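Local coordinates for protein putative triphosphoribosyl-dephospho-coA synthase (Archaeoglobus fulgidus DSM 4304, PDB 3H9P) that is of uncharacterised function but may bind ATP and act as a triphosphoribosyl-dephospho-CoA synthase, at residues Leu64-Asp72 against Ile79-Leu87. Residues are numbered along the deposited sequence; the frame is centred on the assembly and turned at random.
Sequences LVPLISSWD and IAEAARNRL
Pro66 and Ala83 mark the nearest backbone approach, their CA atoms 5.2 Å apart, where the short helical segments 64-68 and 79-87 cross at 106° with axes 8.5 Å apart. Such closeness suits the small residue on the second helix: Ala83 CB lies 3.2 Å from Pro66 O, and Leu67 CD2 also reaches that methyl, at 3.9 Å. The Pro66 ring and the Leu87 side chain pass obliquely, Pro66 CG meeting Leu87 CD2. At the other end Ile79 sets two branches against backbone carbonyls: CG2, anti to its own backbone N, packs on Leu67 CB and O, while CD1 sits 3.1 Å from Ser70 O.

The polar part centres on the type I beta turn from Ile68 to Trp71. Ser69 OG donates to Pro66 O at 2.8 Å, tilted 33° from the carbonyl plane, and Ser70 OG adds a weak bond to the same oxygen. Arg86, extended from CG to NE, runs across both serines: its CD touches Ser69 OG, Ser69 O stands over one guanidinium face, and Ser70 OG lies at the guanidinium edge, near its plane, and accepts a weak bond from NH1, 3.1 Å long and bent to 147°. An alanine here would remove that donor and the aliphatic arm, and would probably leave Ser70 OG without this partner and the two serines less covered.

Asp72 and Ser69 O both engage Arg34, whose guanidinium comes close to that of Arg86. The contact thus joins consecutive helices 58-68 and 76-88 in an all-helical fold; helices 24-33 and 36-46 pack against Val65 and Ser69, and helix 230-246 against Leu64, Leu67 and Ile68.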
# COMPACT_ATOMS: atom_id res chain seq x y z
N LEU A 64 16.89 11.67 -1.93
CA LEU A 64 18.03 12.59 -2.19
C LEU A 64 17.85 13.54 -3.33
O LEU A 64 18.26 14.67 -3.25
CB LEU A 64 19.32 11.81 -2.40
CG LEU A 64 19.89 11.16 -1.14
CD1 LEU A 64 20.86 10.05 -1.62
CD2 LEU A 64 20.61 12.15 -0.21
N VAL A 65 17.22 13.09 -4.41
CA VAL A 65 17.08 13.94 -5.56
C VAL A 65 16.36 15.27 -5.25
O VAL A 65 16.80 16.33 -5.71
CB VAL A 65 16.48 13.11 -6.76
CG1 VAL A 65 16.03 13.98 -7.86
CG2 VAL A 65 17.53 12.10 -7.24
N PRO A 66 15.27 15.25 -4.46
CA PRO A 66 14.67 16.56 -4.17
C PRO A 66 15.56 17.49 -3.33
O PRO A 66 15.49 18.71 -3.53
CB PRO A 66 13.41 16.21 -3.36
CG PRO A 66 13.08 14.87 -3.78
CD PRO A 66 14.40 14.16 -4.00
N LEU A 67 16.36 16.92 -2.42
CA LEU A 67 17.30 17.73 -1.65
C LEU A 67 18.42 18.24 -2.54
O LEU A 67 18.81 19.38 -2.42
CB LEU A 67 17.90 16.96 -0.47
CG LEU A 67 16.88 16.32 0.48
CD1 LEU A 67 17.57 15.30 1.40
CD2 LEU A 67 16.00 17.32 1.20
N ILE A 68 18.92 17.39 -3.45
CA ILE A 68 19.95 17.82 -4.35
C ILE A 68 19.47 18.91 -5.33
O ILE A 68 20.23 19.78 -5.74
CB ILE A 68 20.62 16.64 -5.06
CG1 ILE A 68 21.32 15.78 -3.97
CG2 ILE A 68 21.64 17.17 -6.13
CD1 ILE A 68 21.74 14.35 -4.36
N SER A 69 18.19 18.89 -5.67
CA SER A 69 17.64 19.87 -6.59
C SER A 69 17.64 21.23 -5.95
O SER A 69 17.59 22.24 -6.65
CB SER A 69 16.22 19.50 -7.03
OG SER A 69 15.29 19.87 -6.02
N SER A 70 17.74 21.25 -4.62
CA SER A 70 17.80 22.50 -3.84
C SER A 70 19.16 22.68 -3.12
O SER A 70 19.23 23.35 -2.09
CB SER A 70 16.69 22.50 -2.79
OG SER A 70 15.45 22.17 -3.39
N TRP A 71 20.20 22.08 -3.67
CA TRP A 71 21.57 22.09 -3.10
C TRP A 71 22.13 23.44 -2.66
O TRP A 71 22.99 23.48 -1.79
CB TRP A 71 22.55 21.48 -4.08
CG TRP A 71 22.70 22.25 -5.33
CD1 TRP A 71 21.92 22.13 -6.47
CD2 TRP A 71 23.69 23.24 -5.61
NE1 TRP A 71 22.39 23.01 -7.44
CE2 TRP A 71 23.47 23.70 -6.93
CE3 TRP A 71 24.75 23.79 -4.87
CZ2 TRP A 71 24.26 24.69 -7.52
CZ3 TRP A 71 25.53 24.75 -5.44
CH2 TRP A 71 25.28 25.21 -6.76
N ASP A 72 21.63 24.53 -3.25
CA ASP A 72 22.17 25.85 -3.03
C ASP A 72 21.26 26.74 -2.19
O ASP A 72 21.51 27.93 -2.04
CB ASP A 72 22.45 26.52 -4.40
CG ASP A 72 21.19 26.64 -5.27
OD1 ASP A 72 20.14 25.98 -5.02
OD2 ASP A 72 21.28 27.36 -6.27
N ILE A 79 17.49 23.69 2.87
CA ILE A 79 17.45 22.77 1.73
C ILE A 79 16.13 22.04 1.77
O ILE A 79 15.41 21.94 0.76
CB ILE A 79 18.57 21.71 1.81
CG1 ILE A 79 19.96 22.36 1.95
CG2 ILE A 79 18.49 20.72 0.61
CD1 ILE A 79 20.35 23.22 0.84
N ALA A 80 15.78 21.57 2.96
CA ALA A 80 14.58 20.77 3.17
C ALA A 80 13.33 21.54 2.74
O ALA A 80 12.50 20.99 2.00
CB ALA A 80 14.49 20.31 4.65
N GLU A 81 13.20 22.80 3.20
CA GLU A 81 12.11 23.71 2.83
C GLU A 81 12.02 23.98 1.33
O GLU A 81 10.93 23.99 0.77
CB GLU A 81 12.18 25.07 3.59
CG GLU A 81 10.99 26.01 3.29
CD GLU A 81 10.98 27.39 4.02
OE1 GLU A 81 12.01 27.83 4.61
OE2 GLU A 81 9.91 28.06 3.97
N ALA A 82 13.16 24.23 0.69
CA ALA A 82 13.19 24.53 -0.74
C ALA A 82 12.85 23.28 -1.53
O ALA A 82 12.22 23.36 -2.58
CB ALA A 82 14.57 25.06 -1.14
N ALA A 83 13.30 22.12 -1.02
CA ALA A 83 12.98 20.82 -1.65
C ALA A 83 11.48 20.52 -1.56
O ALA A 83 10.85 20.12 -2.52
CB ALA A 83 13.80 19.68 -1.01
N ARG A 84 10.88 20.78 -0.40
CA ARG A 84 9.42 20.65 -0.28
C ARG A 84 8.71 21.58 -1.27
O ARG A 84 7.75 21.18 -1.93
CB ARG A 84 8.97 20.96 1.13
CG ARG A 84 7.49 20.97 1.30
CD ARG A 84 7.18 21.25 2.72
NE ARG A 84 6.04 20.52 3.22
CZ ARG A 84 5.46 20.77 4.39
NH1 ARG A 84 5.92 21.74 5.19
NH2 ARG A 84 4.40 20.06 4.78
N ASN A 85 9.18 22.82 -1.36
CA ASN A 85 8.64 23.79 -2.30
C ASN A 85 8.79 23.36 -3.77
O ASN A 85 7.84 23.41 -4.54
CB ASN A 85 9.27 25.16 -2.05
CG ASN A 85 8.76 25.82 -0.74
OD1 ASN A 85 7.65 25.53 -0.27
ND2 ASN A 85 9.56 26.72 -0.17
N ARG A 86 9.98 22.89 -4.15
CA ARG A 86 10.13 22.32 -5.46
C ARG A 86 9.23 21.11 -5.69
O ARG A 86 8.73 20.91 -6.78
CB ARG A 86 11.60 21.99 -5.77
CG ARG A 86 12.41 23.21 -6.09
CD ARG A 86 13.85 22.87 -6.63
NE ARG A 86 14.44 24.10 -7.14
CZ ARG A 86 15.13 24.97 -6.40
NH1 ARG A 86 15.38 24.72 -5.11
NH2 ARG A 86 15.58 26.09 -6.95
N LEU A 87 9.03 20.30 -4.66
CA LEU A 87 8.15 19.11 -4.79
C LEU A 87 6.71 19.48 -5.09
O LEU A 87 6.03 18.82 -5.91
CB LEU A 87 8.23 18.25 -3.51
CG LEU A 87 9.47 17.37 -3.41
CD1 LEU A 87 9.72 16.95 -1.95
CD2 LEU A 87 9.38 16.15 -4.33